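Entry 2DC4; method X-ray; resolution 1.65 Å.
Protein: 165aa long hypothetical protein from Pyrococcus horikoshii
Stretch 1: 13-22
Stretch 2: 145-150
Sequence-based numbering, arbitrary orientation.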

# COMPACT_ATOMS: atom_id res chain seq x y z
N ASP A 13 -15.87 12.69 -31.28
CA ASP A 13 -15.23 12.42 -32.56
C ASP A 13 -14.19 11.31 -32.48
O ASP A 13 -14.20 10.38 -33.29
N ILE A 14 -13.29 11.40 -31.51
CA ILE A 14 -12.24 10.39 -31.38
C ILE A 14 -12.76 9.02 -30.94
O ILE A 14 -12.21 7.99 -31.33
N LYS A 15 -13.82 9.01 -30.13
CA LYS A 15 -14.40 7.75 -29.68
C LYS A 15 -14.89 7.02 -30.93
O LYS A 15 -14.67 5.83 -31.10
N ARG A 16 -15.56 7.77 -31.80
CA ARG A 16 -16.07 7.23 -33.05
C ARG A 16 -14.93 6.68 -33.91
O ARG A 16 -15.04 5.59 -34.48
N LYS A 17 -13.83 7.42 -34.00
CA LYS A 17 -12.68 6.98 -34.80
C LYS A 17 -12.04 5.72 -34.24
O LYS A 17 -11.72 4.80 -34.98
N ILE A 18 -11.85 5.68 -32.92
CA ILE A 18 -11.24 4.52 -32.29
C ILE A 18 -12.08 3.27 -32.55
O ILE A 18 -11.55 2.20 -32.83
N GLU A 19 -13.39 3.43 -32.46
CA GLU A 19 -14.30 2.31 -32.69
C GLU A 19 -14.30 1.93 -34.17
O GLU A 19 -14.35 0.75 -34.51
N GLY A 20 -14.22 2.93 -35.04
CA GLY A 20 -14.19 2.66 -36.47
C GLY A 20 -12.91 1.95 -36.85
O GLY A 20 -12.82 1.32 -37.90
N LEU A 21 -11.91 2.04 -35.98
CA LEU A 21 -10.62 1.40 -36.20
C LEU A 21 -10.74 -0.09 -35.89
O LEU A 21 -9.96 -0.91 -36.39
N GLY A 22 -11.73 -0.45 -35.08
CA GLY A 22 -11.93 -1.84 -34.71
C GLY A 22 -11.32 -2.18 -33.37
O GLY A 22 -11.16 -3.36 -33.03
N ARG A 145 -1.82 8.96 -36.34
CA ARG A 145 -2.12 9.49 -37.67
C ARG A 145 -3.33 8.79 -38.29
O ARG A 145 -4.09 9.40 -39.05
N ARG A 146 -3.51 7.52 -37.97
CA ARG A 146 -4.65 6.81 -38.51
C ARG A 146 -5.93 7.37 -37.89
O ARG A 146 -7.01 7.24 -38.46
N LEU A 147 -5.79 7.99 -36.72
CA LEU A 147 -6.92 8.59 -36.04
C LEU A 147 -7.05 10.07 -36.41
O LEU A 147 -7.91 10.77 -35.89
N GLY A 148 -6.18 10.53 -37.30
CA GLY A 148 -6.24 11.92 -37.72
C GLY A 148 -5.62 12.91 -36.76
O GLY A 148 -5.87 14.11 -36.84
N LEU A 149 -4.80 12.42 -35.83
CA LEU A 149 -4.15 13.29 -34.87
C LEU A 149 -2.80 13.72 -35.43
O LEU A 149 -2.20 13.02 -36.24
N LYS A 150 -2.32 14.88 -34.97
CA LYS A 150 -1.04 15.44 -35.41
C LYS A 150 -0.22 15.89 -34.20
O LYS A 150 -0.70 15.88 -33.07

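Packing of a helical stretch (13-22) against the end of a second helix and the turn that follows it (145-150), far apart in one chain. The backbones come nearest at Lys17 and Leu147, whose CA atoms lie 6.1 Å apart, and Leu147 is the main bump: it loses more surface to the other stretch than any other residue here. Its CA-to-CB bond points sideways, but the m,t rotamer (chi1 -67°, chi2 170°) brings the end of the side chain in, so that CD2 fills a hollow on the helix lined by Lys17, Ile18 and Leu21. Leu147 CD2 sits 3.8 Å from Lys17 CB, 4.0 Å from Ile18 CG1 and 4.2 Å from Leu21 CD2. Ile14 starts sideways, but its t,p rotamer brings its end nearer the turn; its CD1 lies 4.0 Å from Leu147 CB and 4.2 Å from Leu149 CD1, bridging the two leucines. Leu149, m,t and buried, adds this smaller apolar contact. Leu21 points toward the second stretch in a t,p rotamer, and its CD1 lies over one face of the Arg146 guanidinium, 3.2 Å from Arg146 NE, a tight approach. Arg146 is extended (t,t,t), which carries its sideways-starting chain to that methyl. Lys17, also pointing toward the other stretch, folds through m,m,m,t; its chain packs by CB on Leu147 CD2 and, further out, reaches CE 4.1 Å from Arg146 O. No hydrogen bond or salt bridge crosses the contact, so shape and apolar contact dominate. Charged pairing stays within the helix, where Lys15 NZ donates to Glu19 OE2 at 2.6 Å in a salt bridge, both residues clear of the contact. Gly22 and Gly148 are each the first residue after a helix to leave helical phi/psi, with positive phi in a Schellman motif; a CB on either would jam against the preceding carbonyl O.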

# COMPACT_ATOMS: atom_id res chain seq x y z
CB ASP A 13 -14.58 13.69 -33.11
CG ASP A 13 -15.56 14.84 -33.27
OD1 ASP A 13 -16.66 14.61 -33.82
OD2 ASP A 13 -15.24 15.97 -32.84
CB ILE A 14 -11.13 10.88 -30.42
CG1 ILE A 14 -9.82 10.15 -30.73
CG2 ILE A 14 -11.54 10.66 -28.97
CD1 ILE A 14 -9.23 10.53 -32.08
CB LYS A 15 -15.56 8.01 -28.72
CG LYS A 15 -16.26 6.75 -28.20
CD LYS A 15 -17.29 7.10 -27.14
CE LYS A 15 -17.99 5.86 -26.59
NZ LYS A 15 -18.82 5.16 -27.60
CB ARG A 16 -16.83 8.31 -33.82
CG ARG A 16 -17.40 7.84 -35.15
CD ARG A 16 -18.30 8.88 -35.81
NE ARG A 16 -18.89 9.82 -34.85
CZ ARG A 16 -18.66 11.12 -34.84
NH1 ARG A 16 -17.84 11.67 -35.73
NH2 ARG A 16 -19.24 11.90 -33.93
CB LYS A 17 -11.62 8.08 -34.88
CG LYS A 17 -12.01 9.29 -35.71
CD LYS A 17 -12.09 8.96 -37.20
CE LYS A 17 -10.71 8.81 -37.83
NZ LYS A 17 -10.81 8.72 -39.32
CB ILE A 18 -11.08 4.75 -30.77
CG1 ILE A 18 -9.97 5.79 -30.53
CG2 ILE A 18 -10.74 3.44 -30.06
CD1 ILE A 18 -9.92 6.31 -29.10
CB GLU A 19 -15.72 2.69 -32.24
CG GLU A 19 -15.91 2.56 -30.74
CD GLU A 19 -17.24 3.10 -30.26
OE1 GLU A 19 -18.26 2.85 -30.93
OE2 GLU A 19 -17.26 3.77 -29.21
CB LEU A 21 -9.58 2.04 -35.28
CG LEU A 21 -8.12 1.59 -35.38
CD1 LEU A 21 -7.67 1.70 -36.83
CD2 LEU A 21 -7.23 2.43 -34.48
CB ARG A 145 -0.89 9.35 -38.58
CG ARG A 145 0.33 10.10 -38.06
CD ARG A 145 1.37 10.34 -39.16
NE ARG A 145 1.93 9.10 -39.70
CZ ARG A 145 2.93 8.42 -39.16
NH1 ARG A 145 3.51 8.84 -38.04
NH2 ARG A 145 3.36 7.30 -39.73
CB ARG A 146 -4.53 5.31 -38.23
CG ARG A 146 -5.63 4.51 -38.89
CD ARG A 146 -5.20 3.08 -39.07
NE ARG A 146 -6.27 2.28 -39.67
CZ ARG A 146 -6.14 0.99 -39.93
NH1 ARG A 146 -5.00 0.37 -39.65
NH2 ARG A 146 -7.15 0.31 -40.47
CB LEU A 147 -6.77 8.46 -34.51
CG LEU A 147 -6.84 7.04 -33.95
CD1 LEU A 147 -6.42 7.06 -32.48
CD2 LEU A 147 -8.25 6.47 -34.09
CB LEU A 149 -3.97 12.54 -33.55
CG LEU A 149 -5.30 12.15 -32.90
CD1 LEU A 149 -5.07 11.17 -31.77
CD2 LEU A 149 -6.01 13.40 -32.39
CB LYS A 150 -1.28 16.63 -36.34
CG LYS A 150 -2.05 16.30 -37.60
CD LYS A 150 -2.23 17.53 -38.49
CE LYS A 150 -3.10 18.58 -37.82
NZ LYS A 150 -3.34 19.74 -38.72